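DNA translocase coupling protein (Clostridium perfringens, PDB 6O1W) probably acts as an ATP-driven DNA translocase of the FtsK/SpoIIIE family that couples DNA to the conjugation machinery of plasmid pCW3. Local coordinates at residues 38-42 against 334-338; 299-305 against 317-322. All coordinates share one frame. Numbering follows the deposited sequence.

Interaction 1. Residues 38-42 against 334-338; sequences KGTRI and DTVQF. With BGC (beta-D-glucopyranose), chain D.
G39 meets strand 334-338 through bare backbone: it packs against the strand with its CA 3.3 Å from T335 O and its O 3.5 Å from V336 CA, a reciprocal pair of CA-H...O contacts. On G39 an ideal CB would sit 2.1 Å from T335 O, a clash, so the approach depends on the missing side chain. Residues 38-40 take helical phi/psi values without regular helical bonding, R41 turns to positive phi (66/28), and I42 becomes extended (-104/129). The two pieces run 43° apart, with CA atoms paired G39 to V336 at 4.4 Å and T40 to Q337 at 4.7 Å; 244 Å² is buried. T40 (chi1 p) places its CB 4.3 Å from Q337 CB, and its OG1 accepts a weak hydrogen bond from I42 N (3.3 Å) within the turn. Q337, with chi1 and chi2 both t, points its CA-to-CB bond toward the loop and packs against T40 and I42. I42 O accepts a 2.7 Å hydrogen bond from glucose O6, and D37 and E44 bind the same sugar. The loop joins strands 30-36 and 43-48 of the four-stranded antiparallel sheet and docks on strand 334-340 of the large mixed sheet of the P-loop NTPase (FtsK/SpoIIIE-type) domain. CA-H...O contacts and packing against a bare glycine make this docking depend on backbone shape.

Interaction 2. Residues 299-305 against 317-322; sequences CGRFADS and AKDLPE. With BGC (beta-D-glucopyranose), chain D.
C299, ending strand 296-299, sets SG 3.9 Å from A317 CB, and G300 O lies 3.4 Å from the same methyl. Irregular backbone follows as far as D304, facing 3-10 residues 317-318 and the loop after them. R301, with chi1 to chi3 all t, runs alongside L320 to E322: NE gives a weak hydrogen bond to L320 O (3.1 Å), and E322 CG covers one guanidinium face, 3.8 Å from NE. F302 N donates weakly to A317 O (3.3 Å); its ring turns away towards G136 and E137 of the predicted ATP site. CA pairs are R301 to A317 (4.9 Å) and A303 to K318 (4.5 Å). D304 N-caps helix 305-312 through a weak hydrogen bond to K306 N. K318 NZ forms a salt bridge with D319 OD1 (3.0 Å) and hydrogen bonds to T315 and glucose O2 (3.0 Å); glucose O3 donates to D319 OD2 (2.9 Å). This is a strand-helix-strand connection whose two ends pack together, joining antiparallel neighbours 296-299 and 326-331 of the P-loop NTPase sheet.

The centres of interactions 1 and 2 lie 12 Å apart, and the two touch directly: Q337 CG packs 3.8 Å from L320 CD2, and I42 CD1 lies 3.4 Å from D319 O. Along the chain, both segments of interaction 2 fall between those of interaction 1, 38-42 coming first and 334-338 last. Strands 296-299, 326-331 and 334-340 are consecutive neighbours in the mixed sheet, so the helical connection of interaction 2 and the strand of interaction 1 belong to one P-loop ATPase domain, contained in this piece of the longer coupling protein. Loop 38-42 brings in the separate four-stranded sheet. One glucose, bound by I42, K318 and D319, sits at the junction between the two sheets.

Interaction 1. Residues 38-42 against 334-338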
# COMPACT_ATOMS: atom_id res chain seq x y z
N LYS A 38 1.97 1.01 18.16
CA LYS A 38 0.60 1.51 18.22
C LYS A 38 -0.15 1.51 16.87
O LYS A 38 -1.36 1.30 16.87
CB LYS A 38 0.57 2.92 18.84
CG LYS A 38 -0.71 3.28 19.59
CD LYS A 38 -0.80 4.80 19.76
CE LYS A 38 -1.83 5.25 20.75
NZ LYS A 38 -1.79 6.73 20.95
N GLY A 39 0.55 1.73 15.77
CA GLY A 39 -0.06 1.72 14.44
C GLY A 39 -0.24 0.33 13.88
O GLY A 39 -1.32 -0.01 13.40
N THR A 40 0.81 -0.51 13.94
CA THR A 40 0.76 -1.88 13.40
C THR A 40 0.14 -2.89 14.34
O THR A 40 -0.28 -3.95 13.90
CB THR A 40 2.13 -2.37 12.94
OG1 THR A 40 2.95 -2.62 14.09
CG2 THR A 40 2.84 -1.39 11.99
N ARG A 41 0.14 -2.60 15.66
CA ARG A 41 -0.35 -3.46 16.74
C ARG A 41 0.52 -4.74 16.87
O ARG A 41 0.05 -5.78 17.33
CB ARG A 41 -1.86 -3.75 16.63
CG ARG A 41 -2.71 -2.48 16.78
CD ARG A 41 -3.49 -2.45 18.08
NE ARG A 41 -4.93 -2.28 17.83
CZ ARG A 41 -5.89 -3.03 18.37
NH1 ARG A 41 -5.58 -4.00 19.23
NH2 ARG A 41 -7.16 -2.81 18.07
N ILE A 42 1.79 -4.63 16.49
CA ILE A 42 2.77 -5.71 16.59
C ILE A 42 3.62 -5.34 17.81
O ILE A 42 4.11 -4.20 17.87
CB ILE A 42 3.64 -5.88 15.32
CG1 ILE A 42 2.79 -6.21 14.08
CG2 ILE A 42 4.74 -6.96 15.54
CD1 ILE A 42 3.54 -5.93 12.70
N ASP A 334 1.68 8.54 10.32
CA ASP A 334 1.30 7.23 10.91
C ASP A 334 1.32 6.06 9.92
O ASP A 334 0.95 6.22 8.75
CB ASP A 334 -0.07 7.31 11.62
CG ASP A 334 -0.38 6.19 12.63
OD1 ASP A 334 0.58 5.53 13.12
OD2 ASP A 334 -1.58 5.99 12.93
N THR A 335 1.75 4.88 10.39
CA THR A 335 1.82 3.64 9.60
C THR A 335 0.92 2.62 10.27
O THR A 335 1.17 2.26 11.41
CB THR A 335 3.28 3.11 9.47
OG1 THR A 335 4.12 4.12 8.92
CG2 THR A 335 3.38 1.86 8.59
N VAL A 336 -0.11 2.15 9.57
CA VAL A 336 -1.02 1.15 10.16
C VAL A 336 -1.05 -0.14 9.35
O VAL A 336 -0.84 -0.11 8.13
CB VAL A 336 -2.47 1.70 10.44
CG1 VAL A 336 -2.44 3.00 11.25
CG2 VAL A 336 -3.27 1.87 9.16
N GLN A 337 -1.34 -1.25 10.00
CA GLN A 337 -1.45 -2.54 9.34
C GLN A 337 -2.91 -2.71 8.88
O GLN A 337 -3.83 -2.32 9.58
CB GLN A 337 -1.02 -3.67 10.34
CG GLN A 337 -1.03 -5.06 9.73
CD GLN A 337 -0.55 -6.20 10.62
OE1 GLN A 337 -0.20 -6.09 11.81
NE2 GLN A 337 -0.53 -7.35 10.03
N PHE A 338 -3.11 -3.27 7.69
CA PHE A 338 -4.45 -3.55 7.18
C PHE A 338 -4.41 -4.73 6.22
O PHE A 338 -3.34 -5.00 5.65
CB PHE A 338 -5.07 -2.31 6.46
CG PHE A 338 -4.63 -2.09 5.03
CD1 PHE A 338 -3.41 -1.50 4.74
CD2 PHE A 338 -5.47 -2.42 3.97
CE1 PHE A 338 -3.02 -1.24 3.42
CE2 PHE A 338 -5.08 -2.18 2.64
CZ PHE A 338 -3.85 -1.61 2.38
C2 BGC D . 10.65 -3.38 15.45
C3 BGC D . 9.99 -2.01 15.39
C4 BGC D . 8.66 -2.01 16.15
C5 BGC D . 8.86 -2.56 17.56
C6 BGC D . 7.57 -2.74 18.32
C1 BGC D . 10.75 -3.87 16.89
O1 BGC D . 11.24 -5.17 16.87
O2 BGC D . 11.96 -3.35 14.89
O3 BGC D . 9.75 -1.65 14.03
O4 BGC D . 8.10 -0.70 16.20
O5 BGC D . 9.46 -3.87 17.48
O6 BGC D . 6.76 -3.76 17.76

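Interaction 2. Residues 299-305 against 317-322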
# COMPACT_ATOMS: atom_id res chain seq x y z
N CYS A 299 2.49 -0.53 1.48
CA CYS A 299 3.70 -1.34 1.44
C CYS A 299 3.50 -2.77 1.93
O CYS A 299 2.97 -2.99 3.02
CB CYS A 299 4.83 -0.65 2.19
SG CYS A 299 6.47 -1.33 1.83
N GLY A 300 3.92 -3.73 1.11
CA GLY A 300 3.88 -5.14 1.44
C GLY A 300 5.08 -5.49 2.29
O GLY A 300 5.88 -4.63 2.66
N ARG A 301 5.20 -6.76 2.63
CA ARG A 301 6.29 -7.25 3.46
C ARG A 301 7.61 -7.27 2.67
O ARG A 301 7.64 -7.78 1.58
CB ARG A 301 5.95 -8.66 3.97
CG ARG A 301 7.02 -9.18 4.93
CD ARG A 301 6.61 -10.48 5.60
NE ARG A 301 7.62 -10.88 6.58
CZ ARG A 301 8.73 -11.54 6.29
NH1 ARG A 301 8.98 -11.92 5.05
NH2 ARG A 301 9.60 -11.83 7.25
N PHE A 302 8.66 -6.70 3.23
CA PHE A 302 10.03 -6.76 2.68
C PHE A 302 10.93 -7.07 3.89
O PHE A 302 10.93 -6.30 4.86
CB PHE A 302 10.47 -5.42 2.05
CG PHE A 302 9.77 -5.04 0.76
CD1 PHE A 302 10.13 -5.64 -0.45
CD2 PHE A 302 8.76 -4.09 0.75
CE1 PHE A 302 9.50 -5.27 -1.64
CE2 PHE A 302 8.14 -3.71 -0.44
CZ PHE A 302 8.51 -4.31 -1.63
N ALA A 303 11.67 -8.19 3.86
CA ALA A 303 12.59 -8.57 4.95
C ALA A 303 13.76 -7.59 5.07
O ALA A 303 14.28 -7.41 6.16
CB ALA A 303 13.10 -9.98 4.75
N ASP A 304 14.12 -6.91 3.97
CA ASP A 304 15.20 -5.92 3.93
C ASP A 304 14.74 -4.54 4.44
O ASP A 304 13.78 -3.96 3.92
CB ASP A 304 15.77 -5.82 2.50
CG ASP A 304 17.00 -4.94 2.32
OD1 ASP A 304 17.56 -4.47 3.34
OD2 ASP A 304 17.41 -4.72 1.15
N SER A 305 15.46 -4.01 5.44
CA SER A 305 15.25 -2.71 6.10
C SER A 305 15.30 -1.53 5.14
O SER A 305 14.51 -0.60 5.30
CB SER A 305 16.26 -2.51 7.22
OG SER A 305 15.72 -2.91 8.47
N ALA A 317 8.02 -2.52 7.37
CA ALA A 317 7.60 -3.58 6.43
C ALA A 317 8.30 -4.94 6.74
O ALA A 317 7.78 -5.98 6.37
CB ALA A 317 7.84 -3.15 4.98
N LYS A 318 9.41 -4.92 7.49
CA LYS A 318 10.11 -6.15 7.88
C LYS A 318 9.38 -6.91 9.01
O LYS A 318 9.69 -8.07 9.26
CB LYS A 318 11.59 -5.84 8.24
CG LYS A 318 11.82 -5.41 9.70
CD LYS A 318 13.04 -4.52 9.93
CE LYS A 318 13.17 -4.07 11.39
NZ LYS A 318 12.00 -3.28 11.90
N ASP A 319 8.44 -6.25 9.71
CA ASP A 319 7.72 -6.79 10.88
C ASP A 319 6.42 -7.48 10.52
O ASP A 319 5.83 -8.12 11.39
CB ASP A 319 7.35 -5.65 11.86
CG ASP A 319 8.45 -4.68 12.21
OD1 ASP A 319 9.61 -5.10 12.28
OD2 ASP A 319 8.12 -3.49 12.46
N LEU A 320 5.88 -7.22 9.32
CA LEU A 320 4.58 -7.76 8.95
C LEU A 320 4.52 -9.29 9.05
O LEU A 320 5.49 -9.93 8.69
CB LEU A 320 4.21 -7.35 7.51
CG LEU A 320 3.64 -5.93 7.30
CD1 LEU A 320 3.49 -5.65 5.80
CD2 LEU A 320 2.29 -5.77 8.01
N PRO A 321 3.37 -9.90 9.44
CA PRO A 321 3.26 -11.36 9.37
C PRO A 321 3.14 -11.78 7.90
O PRO A 321 2.65 -11.00 7.06
CB PRO A 321 1.96 -11.66 10.12
CG PRO A 321 1.14 -10.45 9.94
CD PRO A 321 2.09 -9.29 9.88
N GLU A 322 3.55 -13.03 7.59
CA GLU A 322 3.51 -13.62 6.25
C GLU A 322 2.12 -14.08 5.86
O GLU A 322 1.86 -15.28 5.76
CB GLU A 322 4.54 -14.75 6.12
CG GLU A 322 5.97 -14.24 6.00
CD GLU A 322 7.00 -15.34 5.91
OE1 GLU A 322 7.59 -15.68 6.96
OE2 GLU A 322 7.20 -15.88 4.80
C2 BGC D . 10.65 -3.38 15.45
C3 BGC D . 9.99 -2.01 15.39
C4 BGC D . 8.66 -2.01 16.15
C5 BGC D . 8.86 -2.56 17.56
C6 BGC D . 7.57 -2.74 18.32
C1 BGC D . 10.75 -3.87 16.89
O1 BGC D . 11.24 -5.17 16.87
O2 BGC D . 11.96 -3.35 14.89
O3 BGC D . 9.75 -1.65 14.03
O4 BGC D . 8.10 -0.70 16.20
O5 BGC D . 9.46 -3.87 17.48
O6 BGC D . 6.76 -3.76 17.76